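Local coordinates for protein beta-fructofuranosidase (Arthrobacter, PDB 3WPU) that belongs to the levansucrase/invertase family of carbohydrate-active enzymes, in the beta-fructosidase clan, whose catalytic domain is a five-bladed beta-propeller, at residues A[87-99]-A[206-218]. Numbering follows the deposited sequence.
Sequences QYSVNGWEIIFSL and KVKANKKGVTLTG
The indole of Trp93 lies across the tip of the hairpin formed by strands 197-210 and 213-226. Gly213 CA sits over the six-membered ring, 3.8 Å from its centroid, and Val214 CG2 over the five-membered ring, 3.9 Å from its centroid, both on one face as CH-pi contacts. CG is anti to the carbonyl carbon (chi1 -62°), and the indole extends toward the turn from Asn210 to Gly213. There Asn210 O and Lys211 O lie at the ring edge, near its plane, and NE1 gives Asn210 O a weak, bent hydrogen bond (3.0 Å, 130° at the hydrogen). Tyr120 meets the same indole edge-to-face. Ala209 CB approaches Trp93 CD1 obliquely at 3.8 Å. Farther along, Ile95 CD1 and Val207 CG2 meet tip to tip, while Val90 and Val207 pass alongside one another, pointing opposite ways. Leu216 reaches Phe97 with its CD1, 3.7 Å from Phe97 CE1. A water accepts from Asn91 ND2 and donates to Ala209 O; ND2 also bonds Thr492 O. The two hairpins, probably of adjacent propeller blades, thus pack face to face through apolar side chains, with the one direct hydrogen bond, a weak one, at the turn.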
# COMPACT_ATOMS: atom_id res chain seq x y z
N GLN A 87 14.01 -3.22 0.10
CA GLN A 87 13.86 -2.40 -1.08
C GLN A 87 15.17 -2.29 -1.85
O GLN A 87 16.23 -2.07 -1.26
CB GLN A 87 13.29 -1.03 -0.70
CG GLN A 87 11.96 -1.20 0.04
CD GLN A 87 11.22 0.06 0.43
OE1 GLN A 87 10.08 -0.02 0.90
NE2 GLN A 87 11.82 1.21 0.20
N TYR A 88 15.07 -2.43 -3.18
CA TYR A 88 16.24 -2.62 -4.02
C TYR A 88 16.60 -1.55 -5.05
O TYR A 88 15.73 -0.96 -5.71
CB TYR A 88 16.10 -3.92 -4.78
CG TYR A 88 16.40 -5.13 -3.95
CD1 TYR A 88 15.49 -5.58 -3.01
CD2 TYR A 88 17.59 -5.82 -4.10
CE1 TYR A 88 15.76 -6.68 -2.22
CE2 TYR A 88 17.88 -6.93 -3.31
CZ TYR A 88 16.96 -7.34 -2.36
OH TYR A 88 17.20 -8.45 -1.58
N SER A 89 17.91 -1.34 -5.20
CA SER A 89 18.49 -0.73 -6.38
C SER A 89 19.03 -1.87 -7.23
O SER A 89 19.33 -2.94 -6.70
CB SER A 89 19.59 0.26 -6.00
OG SER A 89 20.68 -0.41 -5.41
N VAL A 90 19.16 -1.64 -8.54
CA VAL A 90 19.75 -2.61 -9.47
C VAL A 90 20.85 -1.90 -10.25
O VAL A 90 20.63 -0.85 -10.88
CB VAL A 90 18.72 -3.22 -10.46
CG1 VAL A 90 19.39 -4.29 -11.33
CG2 VAL A 90 17.55 -3.85 -9.70
N ASN A 91 22.07 -2.43 -10.17
CA ASN A 91 23.21 -1.84 -10.85
C ASN A 91 23.30 -0.32 -10.72
O ASN A 91 23.55 0.38 -11.69
CB ASN A 91 23.24 -2.32 -12.29
CG ASN A 91 23.62 -3.79 -12.39
OD1 ASN A 91 23.74 -4.46 -11.38
ND2 ASN A 91 23.80 -4.28 -13.60
N GLY A 92 23.11 0.16 -9.49
CA GLY A 92 23.31 1.55 -9.15
C GLY A 92 22.08 2.42 -9.25
O GLY A 92 22.19 3.63 -9.06
N TRP A 93 20.92 1.84 -9.53
CA TRP A 93 19.69 2.63 -9.73
C TRP A 93 18.55 2.16 -8.84
O TRP A 93 18.18 0.98 -8.86
CB TRP A 93 19.22 2.51 -11.18
CG TRP A 93 20.17 3.03 -12.17
CD1 TRP A 93 21.09 2.31 -12.87
CD2 TRP A 93 20.30 4.38 -12.62
NE1 TRP A 93 21.79 3.12 -13.71
CE2 TRP A 93 21.33 4.41 -13.58
CE3 TRP A 93 19.67 5.58 -12.27
CZ2 TRP A 93 21.72 5.58 -14.21
CZ3 TRP A 93 20.07 6.75 -12.91
CH2 TRP A 93 21.07 6.74 -13.87
N GLU A 94 17.98 3.09 -8.07
CA GLU A 94 16.72 2.82 -7.34
C GLU A 94 15.63 2.88 -8.42
O GLU A 94 15.69 3.74 -9.30
CB GLU A 94 16.45 3.86 -6.26
CG GLU A 94 17.40 3.77 -5.09
CD GLU A 94 17.11 4.73 -3.97
OE1 GLU A 94 16.38 5.74 -4.16
OE2 GLU A 94 17.65 4.50 -2.87
N ILE A 95 14.65 1.97 -8.33
CA ILE A 95 13.59 1.80 -9.30
C ILE A 95 12.27 1.68 -8.54
O ILE A 95 12.14 0.88 -7.60
CB ILE A 95 13.78 0.53 -10.16
CG1 ILE A 95 15.03 0.64 -11.04
CG2 ILE A 95 12.53 0.26 -11.01
CD1 ILE A 95 15.51 -0.69 -11.57
N ILE A 96 11.29 2.49 -8.94
CA ILE A 96 9.93 2.40 -8.39
C ILE A 96 8.91 2.26 -9.50
O ILE A 96 9.16 2.66 -10.66
CB ILE A 96 9.58 3.59 -7.49
CG1 ILE A 96 9.64 4.89 -8.30
CG2 ILE A 96 10.49 3.59 -6.26
CD1 ILE A 96 9.21 6.13 -7.54
N PHE A 97 7.78 1.68 -9.14
CA PHE A 97 6.61 1.56 -10.01
C PHE A 97 5.50 2.41 -9.45
O PHE A 97 5.33 2.48 -8.23
CB PHE A 97 6.14 0.10 -10.06
CG PHE A 97 7.07 -0.80 -10.80
CD1 PHE A 97 7.00 -0.91 -12.18
CD2 PHE A 97 8.01 -1.55 -10.12
CE1 PHE A 97 7.84 -1.75 -12.88
CE2 PHE A 97 8.85 -2.40 -10.81
CZ PHE A 97 8.77 -2.50 -12.18
N SER A 98 4.76 3.08 -10.34
CA SER A 98 3.67 3.95 -9.95
C SER A 98 2.47 3.83 -10.87
O SER A 98 2.62 3.60 -12.08
CB SER A 98 4.09 5.42 -10.00
OG SER A 98 5.22 5.74 -9.20
N LEU A 99 1.27 4.04 -10.31
CA LEU A 99 0.10 4.28 -11.13
C LEU A 99 0.24 5.70 -11.67
O LEU A 99 0.54 6.63 -10.91
CB LEU A 99 -1.21 4.18 -10.32
CG LEU A 99 -1.49 2.82 -9.69
CD1 LEU A 99 -2.92 2.76 -9.20
CD2 LEU A 99 -1.18 1.71 -10.69
N LYS A 206 12.45 -7.35 -16.98
CA LYS A 206 13.86 -7.33 -16.59
C LYS A 206 14.40 -5.93 -16.67
O LYS A 206 13.95 -5.13 -17.49
CB LYS A 206 14.66 -8.26 -17.51
CG LYS A 206 16.03 -8.62 -16.98
CD LYS A 206 16.68 -9.73 -17.80
CE LYS A 206 17.85 -10.34 -17.06
NZ LYS A 206 18.24 -11.64 -17.65
N VAL A 207 15.38 -5.66 -15.81
CA VAL A 207 16.07 -4.38 -15.77
C VAL A 207 17.21 -4.40 -16.78
O VAL A 207 18.00 -5.34 -16.84
CB VAL A 207 16.65 -4.11 -14.36
CG1 VAL A 207 17.51 -2.86 -14.35
CG2 VAL A 207 15.51 -4.00 -13.34
N LYS A 208 17.30 -3.34 -17.56
CA LYS A 208 18.46 -3.11 -18.37
C LYS A 208 18.99 -1.73 -17.97
O LYS A 208 18.34 -0.72 -18.22
CB LYS A 208 18.11 -3.22 -19.86
CG LYS A 208 19.33 -3.41 -20.76
CD LYS A 208 19.93 -2.09 -21.19
CE LYS A 208 21.31 -2.25 -21.84
NZ LYS A 208 22.46 -2.07 -20.88
N ALA A 209 20.13 -1.72 -17.29
CA ALA A 209 20.68 -0.49 -16.72
C ALA A 209 22.06 -0.16 -17.30
O ALA A 209 22.85 -1.04 -17.61
CB ALA A 209 20.76 -0.62 -15.21
N ASN A 210 22.31 1.13 -17.47
CA ASN A 210 23.67 1.61 -17.75
C ASN A 210 23.84 3.02 -17.17
O ASN A 210 22.98 3.47 -16.42
CB ASN A 210 24.01 1.51 -19.26
CG ASN A 210 23.06 2.30 -20.16
OD1 ASN A 210 22.90 1.96 -21.33
ND2 ASN A 210 22.45 3.33 -19.64
N LYS A 211 24.93 3.70 -17.52
CA LYS A 211 25.20 5.05 -17.00
C LYS A 211 24.09 6.03 -17.32
O LYS A 211 23.88 6.97 -16.57
CB LYS A 211 26.50 5.63 -17.56
CG LYS A 211 27.74 5.13 -16.86
CD LYS A 211 29.01 5.67 -17.52
CE LYS A 211 30.25 4.99 -16.96
NZ LYS A 211 30.37 5.19 -15.49
N LYS A 212 23.43 5.83 -18.45
CA LYS A 212 22.38 6.73 -18.92
C LYS A 212 21.03 6.53 -18.23
O LYS A 212 20.20 7.43 -18.25
CB LYS A 212 22.19 6.62 -20.44
CG LYS A 212 23.13 7.49 -21.25
CD LYS A 212 24.59 7.32 -20.84
CE LYS A 212 25.52 8.14 -21.72
NZ LYS A 212 25.46 7.75 -23.15
N GLY A 213 20.81 5.38 -17.60
CA GLY A 213 19.57 5.13 -16.88
C GLY A 213 19.06 3.71 -16.98
O GLY A 213 19.83 2.76 -17.18
N VAL A 214 17.74 3.57 -16.82
CA VAL A 214 17.10 2.28 -16.72
C VAL A 214 16.06 2.12 -17.82
O VAL A 214 15.24 3.01 -18.05
CB VAL A 214 16.41 2.11 -15.35
CG1 VAL A 214 15.54 0.87 -15.32
CG2 VAL A 214 17.46 2.09 -14.25
N THR A 215 16.12 0.99 -18.51
CA THR A 215 15.07 0.56 -19.41
C THR A 215 14.56 -0.75 -18.86
O THR A 215 15.32 -1.55 -18.29
CB THR A 215 15.61 0.33 -20.85
OG1 THR A 215 16.18 1.55 -21.33
CG2 THR A 215 14.48 -0.08 -21.77
N LEU A 216 13.25 -0.96 -18.98
CA LEU A 216 12.66 -2.24 -18.62
C LEU A 216 12.41 -2.99 -19.91
O LEU A 216 12.00 -2.41 -20.91
CB LEU A 216 11.38 -2.05 -17.79
CG LEU A 216 11.58 -1.38 -16.43
CD1 LEU A 216 10.26 -1.38 -15.66
CD2 LEU A 216 12.65 -2.03 -15.57
N THR A 217 12.75 -4.27 -19.92
CA THR A 217 12.52 -5.13 -21.05
C THR A 217 11.51 -6.20 -20.60
O THR A 217 11.26 -6.37 -19.40
CB THR A 217 13.83 -5.77 -21.57
OG1 THR A 217 14.39 -6.63 -20.58
CG2 THR A 217 14.85 -4.69 -21.94
N GLY A 218 10.92 -6.89 -21.57
CA GLY A 218 9.96 -7.94 -21.29
C GLY A 218 8.58 -7.36 -21.03
O GLY A 218 8.16 -6.45 -21.71
O HOH W 1 24.36 -2.74 -16.00